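Phosphopantothenoylcysteine decarboxylase (Cryptococcus neoformans, PDB 6EOA) binds flavin mononucleotide and probably decarboxylates phosphopantothenoylcysteine in coenzyme A biosynthesis. Local coordinates at residues A[171-176]-A[198-203]. Numbering follows the deposited sequence.
With FMN (flavin mononucleotide), chain B.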
ATOM      1  N   VAL A 171     -18.552  -9.607  -3.261  1.00 68.19           N
ATOM      2  CA  VAL A 171     -17.544  -8.893  -4.030  1.00 68.41           C
ATOM      3  C   VAL A 171     -17.878  -8.905  -5.520  1.00 64.14           C
ATOM      4  O   VAL A 171     -18.084  -9.961  -6.110  1.00 65.03           O
ATOM      5  CB  VAL A 171     -16.151  -9.500  -3.816  1.00 67.40           C
ATOM      6  CG1 VAL A 171     -15.095  -8.622  -4.455  1.00 67.22           C
ATOM      7  CG2 VAL A 171     -15.878  -9.660  -2.336  1.00 69.48           C
ATOM      8  N   CYS A 172     -17.936  -7.722  -6.120  1.00 62.23           N
ATOM      9  CA  CYS A 172     -18.234  -7.603  -7.539  1.00 60.70           C
ATOM     10  C   CYS A 172     -17.048  -7.019  -8.285  1.00 60.03           C
ATOM     11  O   CYS A 172     -16.946  -5.804  -8.439  1.00 61.51           O
ATOM     12  CB  CYS A 172     -19.473  -6.739  -7.758  1.00 60.98           C
ATOM     13  SG  CYS A 172     -20.863  -7.163  -6.676  1.00 66.71           S
ATOM     14  N   PRO A 173     -16.140  -7.892  -8.748  1.00 61.48           N
ATOM     15  CA  PRO A 173     -14.957  -7.430  -9.479  1.00 61.34           C
ATOM     16  C   PRO A 173     -15.355  -6.636 -10.716  1.00 63.55           C
ATOM     17  O   PRO A 173     -16.329  -6.978 -11.388  1.00 65.01           O
ATOM     18  CB  PRO A 173     -14.240  -8.731  -9.856  1.00 59.31           C
ATOM     19  CG  PRO A 173     -14.747  -9.747  -8.876  1.00 60.60           C
ATOM     20  CD  PRO A 173     -16.170  -9.358  -8.614  1.00 59.87           C
ATOM     21  N   ALA A 174     -14.617  -5.569 -10.991  1.00 60.63           N
ATOM     22  CA  ALA A 174     -14.900  -4.706 -12.128  1.00 62.18           C
ATOM     23  C   ALA A 174     -13.612  -4.055 -12.590  1.00 63.22           C
ATOM     24  O   ALA A 174     -13.084  -3.162 -11.925  1.00 59.73           O
ATOM     25  CB  ALA A 174     -15.927  -3.657 -11.767  1.00 58.96           C
ATOM     26  N   MET A 175     -13.103  -4.507 -13.728  1.00 65.23           N
ATOM     27  CA  MET A 175     -11.799  -4.059 -14.180  1.00 65.43           C
ATOM     28  C   MET A 175     -11.608  -4.274 -15.670  1.00 69.30           C
ATOM     29  O   MET A 175     -12.387  -4.982 -16.314  1.00 70.48           O
ATOM     30  CB  MET A 175     -10.694  -4.779 -13.392  1.00 61.76           C
ATOM     31  CG  MET A 175     -10.696  -6.297 -13.531  1.00 61.49           C
ATOM     32  SD  MET A 175      -9.670  -7.125 -12.292  1.00 69.18           S
ATOM     33  CE  MET A 175     -10.758  -7.073 -10.868  1.00 62.42           C
ATOM     34  N   ASN A 176     -10.575  -3.638 -16.215  1.00 70.39           N
ATOM     35  CA  ASN A 176     -10.172  -3.873 -17.589  1.00 70.13           C
ATOM     36  C   ASN A 176      -9.928  -5.362 -17.770  1.00 68.48           C
ATOM     37  O   ASN A 176      -9.425  -6.024 -16.860  1.00 65.30           O
ATOM     38  CB  ASN A 176      -8.923  -3.064 -17.936  1.00 71.47           C
ATOM     39  CG  ASN A 176      -8.386  -3.388 -19.314  1.00 75.79           C
ATOM     40  OD1 ASN A 176      -7.462  -4.186 -19.458  1.00 79.26           O
ATOM     41  ND2 ASN A 176      -8.968  -2.772 -20.335  1.00 75.72           N
ATOM     42  N   TYR A 198     -15.950 -14.971   1.234  1.00 69.58           N
ATOM     43  CA  TYR A 198     -16.655 -13.923   0.502  1.00 72.26           C
ATOM     44  C   TYR A 198     -17.366 -14.514  -0.714  1.00 73.08           C
ATOM     45  O   TYR A 198     -16.874 -15.457  -1.334  1.00 71.73           O
ATOM     46  CB  TYR A 198     -15.702 -12.812   0.042  1.00 72.46           C
ATOM     47  CG  TYR A 198     -15.055 -11.980   1.136  1.00 74.82           C
ATOM     48  CD1 TYR A 198     -15.200 -12.308   2.480  1.00 78.04           C
ATOM     49  CD2 TYR A 198     -14.301 -10.854   0.814  1.00 73.72           C
ATOM     50  CE1 TYR A 198     -14.604 -11.544   3.471  1.00 78.08           C
ATOM     51  CE2 TYR A 198     -13.704 -10.083   1.798  1.00 74.29           C
ATOM     52  CZ  TYR A 198     -13.859 -10.433   3.125  1.00 76.41           C
ATOM     53  OH  TYR A 198     -13.272  -9.671   4.108  1.00 76.14           O
ATOM     54  N   LEU A 199     -18.521 -13.954  -1.053  1.00 75.22           N
ATOM     55  CA  LEU A 199     -19.241 -14.359  -2.254  1.00 77.29           C
ATOM     56  C   LEU A 199     -18.845 -13.475  -3.427  1.00 77.74           C
ATOM     57  O   LEU A 199     -18.813 -12.250  -3.306  1.00 77.63           O
ATOM     58  CB  LEU A 199     -20.750 -14.291  -2.030  1.00 75.06           C
ATOM     59  CG  LEU A 199     -21.339 -15.319  -1.072  1.00 79.72           C
ATOM     60  CD1 LEU A 199     -22.836 -15.114  -0.968  1.00 83.45           C
ATOM     61  CD2 LEU A 199     -21.019 -16.734  -1.530  1.00 82.08           C
ATOM     62  N   VAL A 200     -18.543 -14.095  -4.561  1.00 77.86           N
ATOM     63  CA  VAL A 200     -18.110 -13.339  -5.726  1.00 78.69           C
ATOM     64  C   VAL A 200     -19.183 -13.308  -6.797  1.00 82.92           C
ATOM     65  O   VAL A 200     -19.457 -14.316  -7.445  1.00 87.05           O
ATOM     66  CB  VAL A 200     -16.819 -13.918  -6.342  1.00 78.54           C
ATOM     67  CG1 VAL A 200     -16.375 -13.077  -7.535  1.00 77.78           C
ATOM     68  CG2 VAL A 200     -15.722 -13.990  -5.302  1.00 77.47           C
ATOM     69  N   SER A 201     -19.802 -12.147  -6.973  1.00 83.73           N
ATOM     70  CA  SER A 201     -20.626 -11.919  -8.150  1.00 86.68           C
ATOM     71  C   SER A 201     -19.683 -11.586  -9.295  1.00 89.42           C
ATOM     72  O   SER A 201     -19.513 -10.418  -9.653  1.00 88.25           O
ATOM     73  CB  SER A 201     -21.637 -10.797  -7.919  1.00 83.26           C
ATOM     74  OG  SER A 201     -22.456 -10.613  -9.056  1.00 83.04           O
ATOM     75  N   GLY A 202     -19.050 -12.628  -9.837  1.00 90.82           N
ATOM     76  CA  GLY A 202     -18.016 -12.492 -10.847  1.00 85.78           C
ATOM     77  C   GLY A 202     -18.463 -11.609 -11.988  1.00 82.10           C
ATOM     78  O   GLY A 202     -19.664 -11.495 -12.247  1.00 81.10           O
ATOM     79  N   PRO A 203     -17.503 -10.976 -12.675  1.00 77.85           N
ATOM     80  CA  PRO A 203     -17.829 -10.002 -13.720  1.00 77.78           C
ATOM     81  C   PRO A 203     -18.553 -10.646 -14.894  1.00 79.77           C
ATOM     82  O   PRO A 203     -18.534 -11.872 -15.029  1.00 79.54           O
ATOM     83  CB  PRO A 203     -16.457  -9.479 -14.147  1.00 76.17           C
ATOM     84  CG  PRO A 203     -15.533 -10.611 -13.867  1.00 75.71           C
ATOM     85  CD  PRO A 203     -16.058 -11.258 -12.615  1.00 75.25           C
TER
HETATM   86  N1  FMN B 801      -9.030  -0.351 -11.833  1.00 68.11           N
HETATM   87  C2  FMN B 801      -9.884  -1.434 -11.894  1.00 67.99           C
HETATM   88  O2  FMN B 801      -9.607  -2.465 -11.278  1.00 64.63           O
HETATM   89  N3  FMN B 801     -11.040  -1.360 -12.652  1.00 69.20           N
HETATM   90  C4  FMN B 801     -11.349  -0.206 -13.348  1.00 73.02           C
HETATM   91  O4  FMN B 801     -12.381  -0.151 -14.016  1.00 74.67           O
HETATM   92  C4A FMN B 801     -10.489   0.889 -13.286  1.00 71.19           C
HETATM   93  N5  FMN B 801     -10.782   2.052 -13.976  1.00 68.94           N
HETATM   94  C5A FMN B 801      -9.925   3.135 -13.904  1.00 68.34           C
HETATM   95  C6  FMN B 801     -10.220   4.309 -14.593  1.00 65.10           C
HETATM   96  C7  FMN B 801      -9.359   5.400 -14.521  1.00 64.71           C
HETATM   97  C7M FMN B 801      -9.678   6.663 -15.269  1.00 62.85           C
HETATM   98  C8  FMN B 801      -8.199   5.313 -13.755  1.00 68.13           C
HETATM   99  C8M FMN B 801      -7.252   6.475 -13.665  1.00 70.53           C
HETATM  100  C9  FMN B 801      -7.906   4.143 -13.068  1.00 67.45           C
HETATM  101  C9A FMN B 801      -8.765   3.053 -13.140  1.00 68.37           C
HETATM  102  N10 FMN B 801      -8.471   1.889 -12.450  1.00 68.15           N
HETATM  103  C10 FMN B 801      -9.327   0.808 -12.522  1.00 68.69           C
HETATM  104  C1' FMN B 801      -7.221   1.795 -11.627  1.00 62.60           C
HETATM  105  C2' FMN B 801      -7.534   2.106 -10.167  1.00 60.70           C
HETATM  106  O2' FMN B 801      -8.364   3.247 -10.060  1.00 60.87           O
HETATM  107  C3' FMN B 801      -6.246   2.331  -9.389  1.00 60.81           C
HETATM  108  O3' FMN B 801      -5.563   1.101  -9.317  1.00 59.81           O
HETATM  109  C4' FMN B 801      -6.549   2.850  -7.987  1.00 64.10           C
HETATM  110  O4' FMN B 801      -5.372   3.341  -7.382  1.00 67.66           O
HETATM  111  C5' FMN B 801      -7.143   1.737  -7.136  1.00 62.75           C
HETATM  112  O5' FMN B 801      -7.639   2.279  -5.933  1.00 63.46           O
HETATM  113  P   FMN B 801      -8.737   1.465  -5.073  1.00 56.32           P
HETATM  114  O1P FMN B 801      -8.047   0.319  -4.368  1.00 53.37           O
HETATM  115  O2P FMN B 801      -9.839   0.914  -5.951  1.00 56.82           O
HETATM  116  O3P FMN B 801      -9.333   2.412  -4.067  1.00 57.17           O
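At one margin of the parallel sheet of this flavoprotein, V171 of strand 169-173 pairs with the short strand 199-200, outermost in this chain's sheet, and helices 177-180 and 183-195 make the connection between them. V171 N donates to L199 O over 2.7 Å in a nearly straight bond (173° at the hydrogen). The return bond, from S201 N to V171 O, is weak and bent, at 128°. V171 O also receives a CA-H...O contact from V200, so this carbonyl faces two neighbouring donors as the short strand gives way to an inverse gamma turn centred on S201.

Side chains fill both faces. With CG2 anti to its carbonyl carbon, V171 brings that methyl obliquely against the Y198 ring, 3.7 Å from CD2. On the same face V200 turns CG1, anti to the backbone N (chi1 -178°), across the P173 ring, 3.9 Å from CD; L189 and Q193 of helix 183-195 pack on P173 and V200. On the other face C172 SG lies 3.9 Å from S201 CB, where helix 222-237 packs against both residues through I225 and L228, while S201 OG is hydrogen-bonded to T220. Farther on, P203 CB approaches P173 O at 3.7 Å.

Past P173 the two segments part, and FMN N3 donates to A174 O over 2.8 Å, with M175 CB lying 3.3 Å from flavin O2. A strand leading into a loop whose backbone carbonyl accepts a bond from the flavin N3, with a parallel neighbour joined by a helical crossover, is characteristic of the Rossmann-like flavoprotein fold of the HFCD family.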